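Local structure of eukaryotic translation initiation factor 4E type 5 (Leishmania major, 7KCJ) at residues Gly75-Phe80 / Val138-Ala143; Pro134-Leu139 / Val155-Ser160. The protein probably binds the 7-methylguanosine cap of messenger RNA as a translation initiation factor of the eIF4E family. All blocks are in the same frame, centred on the assembly; numbering follows the deposited sequence.

Contact 1: Gly75-Phe80 / Val138-Ala143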
ATOM      1  N   GLY A  75       6.076  11.904   3.160  1.00 35.96           N
ATOM      2  CA  GLY A  75       6.302  11.443   4.522  1.00 35.58           C
ATOM      3  C   GLY A  75       5.103  10.736   5.118  1.00 34.51           C
ATOM      4  O   GLY A  75       5.242  10.051   6.135  1.00 34.02           O
ATOM      5  N   SER A  76       3.905  10.927   4.533  1.00 33.58           N
ATOM      6  CA  SER A  76       2.716  10.258   5.034  1.00 33.30           C
ATOM      7  C   SER A  76       2.554   8.838   4.444  1.00 33.11           C
ATOM      8  O   SER A  76       3.239   8.456   3.488  1.00 32.70           O
ATOM      9  CB  SER A  76       1.462  11.109   4.798  1.00 34.19           C
ATOM     10  OG  SER A  76       1.005  10.986   3.462  1.00 35.70           O
ATOM     11  N   THR A  77       1.634   8.062   5.022  1.00 32.98           N
ATOM     12  CA  THR A  77       1.358   6.704   4.585  1.00 32.52           C
ATOM     13  C   THR A  77      -0.108   6.388   4.806  1.00 31.71           C
ATOM     14  O   THR A  77      -0.628   6.603   5.900  1.00 31.93           O
ATOM     15  CB  THR A  77       2.234   5.667   5.332  1.00 33.94           C
ATOM     16  OG1 THR A  77       3.574   6.127   5.453  1.00 35.04           O
ATOM     17  CG2 THR A  77       2.233   4.326   4.658  1.00 33.76           C
ATOM     18  N   LEU A  78      -0.780   5.893   3.778  1.00 30.86           N
ATOM     19  CA  LEU A  78      -2.158   5.417   3.856  1.00 30.09           C
ATOM     20  C   LEU A  78      -2.006   3.906   3.976  1.00 29.63           C
ATOM     21  O   LEU A  78      -1.365   3.304   3.132  1.00 29.67           O
ATOM     22  CB  LEU A  78      -2.961   5.790   2.609  1.00 29.98           C
ATOM     23  CG  LEU A  78      -4.404   5.294   2.595  1.00 32.34           C
ATOM     24  CD1 LEU A  78      -5.207   5.930   3.728  1.00 32.75           C
ATOM     25  CD2 LEU A  78      -5.073   5.592   1.232  1.00 33.28           C
ATOM     26  N   ILE A  79      -2.491   3.311   5.052  1.00 29.12           N
ATOM     27  CA  ILE A  79      -2.275   1.890   5.344  1.00 29.68           C
ATOM     28  C   ILE A  79      -3.548   1.041   5.294  1.00 30.86           C
ATOM     29  O   ILE A  79      -4.582   1.454   5.822  1.00 31.70           O
ATOM     30  CB  ILE A  79      -1.621   1.817   6.748  1.00 30.21           C
ATOM     31  CG1 ILE A  79      -0.291   2.633   6.800  1.00 31.01           C
ATOM     32  CG2 ILE A  79      -1.419   0.370   7.229  1.00 30.38           C
ATOM     33  CD1 ILE A  79       0.314   2.827   8.266  1.00 31.56           C
ATOM     34  N   PHE A  80      -3.469  -0.154   4.688  1.00 30.58           N
ATOM     35  CA  PHE A  80      -4.573  -1.110   4.630  1.00 30.69           C
ATOM     36  C   PHE A  80      -4.053  -2.413   5.233  1.00 30.67           C
ATOM     37  O   PHE A  80      -3.081  -2.980   4.711  1.00 31.00           O
ATOM     38  CB  PHE A  80      -5.027  -1.376   3.180  1.00 31.00           C
ATOM     39  CG  PHE A  80      -5.500  -0.157   2.424  1.00 31.99           C
ATOM     40  CD1 PHE A  80      -4.594   0.736   1.882  1.00 32.82           C
ATOM     41  CD2 PHE A  80      -6.852   0.084   2.243  1.00 32.70           C
ATOM     42  CE1 PHE A  80      -5.032   1.854   1.194  1.00 34.00           C
ATOM     43  CE2 PHE A  80      -7.284   1.207   1.563  1.00 33.46           C
ATOM     44  CZ  PHE A  80      -6.376   2.077   1.030  1.00 33.39           C
ATOM     45  N   VAL A 138      -0.676  -6.640   3.905  1.00 34.79           N
ATOM     46  CA  VAL A 138      -0.581  -5.222   4.226  1.00 33.43           C
ATOM     47  C   VAL A 138      -0.257  -4.459   2.950  1.00 33.21           C
ATOM     48  O   VAL A 138       0.618  -4.872   2.166  1.00 32.74           O
ATOM     49  CB  VAL A 138       0.438  -4.863   5.352  1.00 33.57           C
ATOM     50  CG1 VAL A 138       0.551  -3.353   5.528  1.00 33.74           C
ATOM     51  CG2 VAL A 138       0.073  -5.507   6.686  1.00 34.17           C
ATOM     52  N   LEU A 139      -0.919  -3.329   2.763  1.00 32.77           N
ATOM     53  CA  LEU A 139      -0.686  -2.464   1.633  1.00 34.55           C
ATOM     54  C   LEU A 139      -0.437  -1.067   2.191  1.00 35.45           C
ATOM     55  O   LEU A 139      -1.241  -0.577   2.975  1.00 35.53           O
ATOM     56  CB  LEU A 139      -1.939  -2.471   0.764  1.00 35.53           C
ATOM     57  CG  LEU A 139      -1.820  -2.013  -0.667  1.00 39.13           C
ATOM     58  CD1 LEU A 139      -0.854  -2.875  -1.442  1.00 40.42           C
ATOM     59  CD2 LEU A 139      -3.182  -2.120  -1.323  1.00 40.54           C
ATOM     60  N   ARG A 140       0.695  -0.443   1.831  1.00 35.74           N
ATOM     61  CA  ARG A 140       1.038   0.889   2.304  1.00 36.06           C
ATOM     62  C   ARG A 140       1.232   1.801   1.102  1.00 36.14           C
ATOM     63  O   ARG A 140       1.997   1.484   0.210  1.00 36.26           O
ATOM     64  CB  ARG A 140       2.299   0.850   3.174  1.00 37.25           C
ATOM     65  CG  ARG A 140       2.337  -0.338   4.134  1.00 40.69           C
ATOM     66  CD  ARG A 140       2.861   0.037   5.487  1.00 45.31           C
ATOM     67  NE  ARG A 140       4.294   0.289   5.459  1.00 48.67           N
ATOM     68  CZ  ARG A 140       4.954   0.973   6.388  1.00 53.52           C
ATOM     69  NH1 ARG A 140       4.306   1.503   7.419  1.00 52.76           N
ATOM     70  NH2 ARG A 140       6.269   1.132   6.294  1.00 55.72           N
ATOM     71  N   ILE A 141       0.501   2.904   1.043  1.00 35.84           N
ATOM     72  CA  ILE A 141       0.586   3.844  -0.071  1.00 36.57           C
ATOM     73  C   ILE A 141       1.214   5.152   0.395  1.00 36.57           C
ATOM     74  O   ILE A 141       0.725   5.750   1.347  1.00 36.44           O
ATOM     75  CB  ILE A 141      -0.781   4.037  -0.742  1.00 37.68           C
ATOM     76  CG1 ILE A 141      -1.455   2.700  -1.046  1.00 38.70           C
ATOM     77  CG2 ILE A 141      -0.651   4.843  -1.995  1.00 39.25           C
ATOM     78  CD1 ILE A 141      -2.927   2.886  -1.523  1.00 39.94           C
ATOM     79  N   ALA A 142       2.367   5.520  -0.178  1.00 36.08           N
ATOM     80  CA  ALA A 142       3.082   6.725   0.223  1.00 36.39           C
ATOM     81  C   ALA A 142       3.163   7.774  -0.866  1.00 36.85           C
ATOM     82  O   ALA A 142       3.708   7.496  -1.937  1.00 38.05           O
ATOM     83  CB  ALA A 142       4.482   6.369   0.677  1.00 36.03           C
ATOM     84  N   ALA A 143       2.699   8.996  -0.585  1.00 35.52           N
ATOM     85  CA  ALA A 143       2.821  10.095  -1.554  1.00 34.96           C
ATOM     86  C   ALA A 143       4.294  10.507  -1.627  1.00 34.92           C
ATOM     87  O   ALA A 143       4.897  10.832  -0.594  1.00 34.05           O
ATOM     88  CB  ALA A 143       2.001  11.294  -1.095  1.00 34.36           C
TER
HETATM   89  O   HOH W   1       5.113   9.645   1.720  1.00 33.77           O
HETATM   90  O   HOH W   2       0.516   8.874   1.317  1.00 38.86           O
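Phe-80 and Ile-141 meet through CE1 of the ring and CD1 of the isoleucine, 3.6 Å apart, the methyl coming up obliquely to the ring. In Phe-80 CG stands anti to the carbonyl carbon, beside the backbone N (chi1 -59°). CD1 of the ring lies near Leu-139 O, which sits at the ring edge, in its plane. The same oxygen takes the backbone N-H of Phe-80 at 2.8 Å, and Leu-139 N returns a bond to Phe-80 O. Leu-78 and Ile-141 form the next such pair, with Ile-141 N 2.8 Å from Leu-78 O and the N-H...O angle nearly straight at 175°. On the other face of the sheet Arg-140 passes Thr-77: CG2 of the threonine lies 3.8 Å from Arg-140 CB and also over one face of the guanidinium, whose NE forms a salt bridge with Glu-156. Beyond the last direct bond, one water joins Gly-75 N and Ser-76 O to Ala-143 O, and a second links Ser-76 OG with Ile-141 O and Ala-143 N. Phe-80, Leu-139 and Ile-141 also touch helix 108-121, an arrangement characteristic of the eIF4E fold, a curved antiparallel sheet backed by helices.

Contact 2: Pro134-Leu139 / Val155-Ser160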
ATOM      1  N   PRO A 134      -4.096 -16.414  -1.354  1.00 66.35           N
ATOM      2  CA  PRO A 134      -3.534 -15.064  -1.228  1.00 63.91           C
ATOM      3  C   PRO A 134      -2.671 -14.853   0.013  1.00 60.51           C
ATOM      4  O   PRO A 134      -3.009 -15.288   1.113  1.00 60.10           O
ATOM      5  CB  PRO A 134      -4.770 -14.163  -1.270  1.00 65.23           C
ATOM      6  CG  PRO A 134      -5.875 -15.018  -1.823  1.00 66.28           C
ATOM      7  CD  PRO A 134      -5.568 -16.384  -1.318  1.00 65.45           C
ATOM      8  N   VAL A 135      -1.538 -14.181  -0.180  1.00 57.84           N
ATOM      9  CA  VAL A 135      -0.560 -13.992   0.879  1.00 55.71           C
ATOM     10  C   VAL A 135      -0.186 -12.486   1.127  1.00 52.54           C
ATOM     11  O   VAL A 135       0.552 -12.178   2.066  1.00 52.42           O
ATOM     12  CB  VAL A 135       0.635 -14.916   0.513  1.00 56.85           C
ATOM     13  CG1 VAL A 135       1.946 -14.174   0.269  1.00 57.75           C
ATOM     14  CG2 VAL A 135       0.785 -16.067   1.497  1.00 57.15           C
ATOM     15  N   CYS A 136      -0.760 -11.558   0.344  1.00 49.55           N
ATOM     16  CA  CYS A 136      -0.525 -10.126   0.507  1.00 47.23           C
ATOM     17  C   CYS A 136      -1.422  -9.597   1.667  1.00 44.52           C
ATOM     18  O   CYS A 136      -2.627  -9.511   1.487  1.00 44.60           O
ATOM     19  CB  CYS A 136      -0.794  -9.396  -0.811  1.00 47.37           C
ATOM     20  SG  CYS A 136       0.157 -10.029  -2.226  1.00 49.25           S
ATOM     21  N   ASP A 137      -0.855  -9.295   2.863  1.00 42.07           N
ATOM     22  CA  ASP A 137      -1.677  -8.872   4.012  1.00 40.19           C
ATOM     23  C   ASP A 137      -1.615  -7.419   4.419  1.00 37.48           C
ATOM     24  O   ASP A 137      -2.405  -7.025   5.272  1.00 38.04           O
ATOM     25  CB  ASP A 137      -1.380  -9.700   5.260  1.00 42.96           C
ATOM     26  CG  ASP A 137      -1.685 -11.156   5.091  1.00 50.79           C
ATOM     27  OD1 ASP A 137      -2.723 -11.474   4.477  1.00 52.01           O
ATOM     28  OD2 ASP A 137      -0.878 -11.983   5.555  1.00 55.00           O
ATOM     29  N   VAL A 138      -0.676  -6.640   3.905  1.00 34.79           N
ATOM     30  CA  VAL A 138      -0.581  -5.222   4.226  1.00 33.43           C
ATOM     31  C   VAL A 138      -0.257  -4.459   2.950  1.00 33.21           C
ATOM     32  O   VAL A 138       0.618  -4.872   2.166  1.00 32.74           O
ATOM     33  CB  VAL A 138       0.438  -4.863   5.352  1.00 33.57           C
ATOM     34  CG1 VAL A 138       0.551  -3.353   5.528  1.00 33.74           C
ATOM     35  CG2 VAL A 138       0.073  -5.507   6.686  1.00 34.17           C
ATOM     36  N   LEU A 139      -0.919  -3.329   2.763  1.00 32.77           N
ATOM     37  CA  LEU A 139      -0.686  -2.464   1.633  1.00 34.55           C
ATOM     38  C   LEU A 139      -0.437  -1.067   2.191  1.00 35.45           C
ATOM     39  O   LEU A 139      -1.241  -0.577   2.975  1.00 35.53           O
ATOM     40  CB  LEU A 139      -1.939  -2.471   0.764  1.00 35.53           C
ATOM     41  CG  LEU A 139      -1.820  -2.013  -0.667  1.00 39.13           C
ATOM     42  CD1 LEU A 139      -0.854  -2.875  -1.442  1.00 40.42           C
ATOM     43  CD2 LEU A 139      -3.182  -2.120  -1.323  1.00 40.54           C
ATOM     44  N   VAL A 155       3.729   2.271  -3.821  1.00 36.02           N
ATOM     45  CA  VAL A 155       2.889   1.279  -3.180  1.00 36.79           C
ATOM     46  C   VAL A 155       3.810   0.185  -2.649  1.00 36.41           C
ATOM     47  O   VAL A 155       4.673  -0.318  -3.374  1.00 36.54           O
ATOM     48  CB  VAL A 155       1.806   0.714  -4.122  1.00 38.35           C
ATOM     49  CG1 VAL A 155       0.892  -0.258  -3.363  1.00 39.25           C
ATOM     50  CG2 VAL A 155       0.984   1.833  -4.747  1.00 38.70           C
ATOM     51  N   GLU A 156       3.694  -0.124  -1.372  1.00 36.08           N
ATOM     52  CA  GLU A 156       4.504  -1.142  -0.709  1.00 36.32           C
ATOM     53  C   GLU A 156       3.567  -2.278  -0.299  1.00 36.33           C
ATOM     54  O   GLU A 156       2.609  -2.045   0.437  1.00 36.29           O
ATOM     55  CB  GLU A 156       5.190  -0.533   0.527  1.00 38.97           C
ATOM     56  CG  GLU A 156       5.954  -1.525   1.401  1.00 46.79           C
ATOM     57  CD  GLU A 156       6.622  -0.902   2.615  1.00 56.84           C
ATOM     58  OE1 GLU A 156       7.600  -1.486   3.128  1.00 57.71           O
ATOM     59  OE2 GLU A 156       6.160   0.178   3.054  1.00 62.78           O
ATOM     60  N   VAL A 157       3.831  -3.492  -0.773  1.00 36.32           N
ATOM     61  CA  VAL A 157       3.001  -4.661  -0.459  1.00 37.04           C
ATOM     62  C   VAL A 157       3.767  -5.612   0.446  1.00 37.22           C
ATOM     63  O   VAL A 157       4.862  -6.015   0.076  1.00 36.91           O
ATOM     64  CB  VAL A 157       2.610  -5.417  -1.762  1.00 37.92           C
ATOM     65  CG1 VAL A 157       1.575  -6.500  -1.466  1.00 38.45           C
ATOM     66  CG2 VAL A 157       2.115  -4.461  -2.857  1.00 38.01           C
ATOM     67  N   TRP A 158       3.204  -6.012   1.597  1.00 37.62           N
ATOM     68  CA  TRP A 158       3.862  -6.967   2.502  1.00 37.89           C
ATOM     69  C   TRP A 158       3.267  -8.337   2.317  1.00 37.96           C
ATOM     70  O   TRP A 158       2.055  -8.502   2.441  1.00 37.99           O
ATOM     71  CB  TRP A 158       3.749  -6.563   3.983  1.00 38.28           C
ATOM     72  CG  TRP A 158       4.461  -5.293   4.379  1.00 39.63           C
ATOM     73  CD1 TRP A 158       5.246  -4.497   3.592  1.00 40.75           C
ATOM     74  CD2 TRP A 158       4.424  -4.668   5.671  1.00 39.96           C
ATOM     75  NE1 TRP A 158       5.694  -3.415   4.315  1.00 41.25           N
ATOM     76  CE2 TRP A 158       5.207  -3.500   5.596  1.00 40.89           C
ATOM     77  CE3 TRP A 158       3.817  -4.991   6.893  1.00 41.07           C
ATOM     78  CZ2 TRP A 158       5.356  -2.630   6.677  1.00 41.44           C
ATOM     79  CZ3 TRP A 158       4.012  -4.145   7.977  1.00 42.12           C
ATOM     80  CH2 TRP A 158       4.783  -2.987   7.861  1.00 41.83           C
ATOM     81  N   LEU A 159       4.102  -9.309   1.963  1.00 37.97           N
ATOM     82  CA  LEU A 159       3.657 -10.681   1.768  1.00 38.68           C
ATOM     83  C   LEU A 159       3.997 -11.489   3.018  1.00 39.03           C
ATOM     84  O   LEU A 159       5.092 -11.340   3.551  1.00 38.54           O
ATOM     85  CB  LEU A 159       4.351 -11.334   0.559  1.00 39.21           C
ATOM     86  CG  LEU A 159       4.720 -10.498  -0.679  1.00 41.65           C
ATOM     87  CD1 LEU A 159       5.241 -11.361  -1.744  1.00 42.64           C
ATOM     88  CD2 LEU A 159       3.543  -9.807  -1.247  1.00 42.63           C
ATOM     89  N   SER A 160       3.101 -12.361   3.459  1.00 40.01           N
ATOM     90  CA  SER A 160       3.381 -13.218   4.621  1.00 41.74           C
ATOM     91  C   SER A 160       4.320 -14.389   4.266  1.00 42.99           C
ATOM     92  O   SER A 160       4.994 -14.926   5.154  1.00 43.24           O
ATOM     93  CB  SER A 160       2.092 -13.725   5.251  1.00 43.17           C
ATOM     94  OG  SER A 160       1.368 -14.553   4.357  1.00 44.63           O
TER
HETATM   95  O   HOH W   3      -1.299 -14.542   5.057  1.00 45.04           O
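Val-135 O receives the backbone N-H of Ser-160 at 2.9 Å, and Ser-160 OG lies near the same oxygen at 3.4 Å, at best a weak and unsettled bond. Ser-160 OG sits between its own backbone N and carbonyl carbon (chi1 63°), which sets it against Val-135 CG2. A water joins this hydroxyl to Asp-137 OD2, while OD1 of the aspartate forms a salt bridge with Arg-82. Asp-137 N donates to Trp-158 O at 3.0 Å, almost in line with the carbonyl, but the hydrogen bond itself is bent, with an N-H...O angle of 146°. Here the register slips by one residue: Cys-136 pairs with Leu-159, but Val-138 pairs with Trp-158, a beta bulge. Val-138 N is buried and has no partner.

Past the bulge, Trp-158 N bonds to Val-138 O, and the two side chains lie side by side, pointing the same way. Val-138 CG1 sits over one face of the indole, 4.3 Å from the centroid of the Trp-158 six-membered ring, a CH-pi contact offset toward the rim. Trp-158 NE1 donates to Glu-156 OE1, which lies in the plane of the indole, while the N-H meets that oxygen from above the carboxylate plane. The bond would help fix the indole's rotation, and a salt bridge from Arg-98 to the same oxygen probably helps hold the carboxylate in place.

On the other face Cys-136 SG packs on Leu-159 CD2 at 3.5 Å, and Leu-139 CD1 touches both Val-155 CG1 and Val-157 CG2, 3.7 Å from each. Cys-136, Leu-139, Val-155 and Val-157 all rest on helix 108-121, whereas Val-138 and Trp-158 face Tyr-93 on the other side of this hairpin, whose strands 136-143 and 153-159 lie between strands 77-82 and 97-103.

Strand 136-143 belongs to both contacts, pairing with strand 77-82 in contact 1 and with strand 153-159 in contact 2, so three neighbouring strands of one antiparallel sheet are joined. The centres of the contacts lie about 12 Å apart, and Val-138 and Leu-139 are common to both. A salt bridge connects them directly: Arg-140 NE of contact 1 is 3.0 Å from Glu-156 OE2 of contact 2, and the same NE lies 3.3 Å from Trp-158 CZ2. Glu-156 thus holds the arginine through one carboxylate oxygen and the indole through the other. Leu-139 carries the apolar layer on the helix-covered face from one contact to the next.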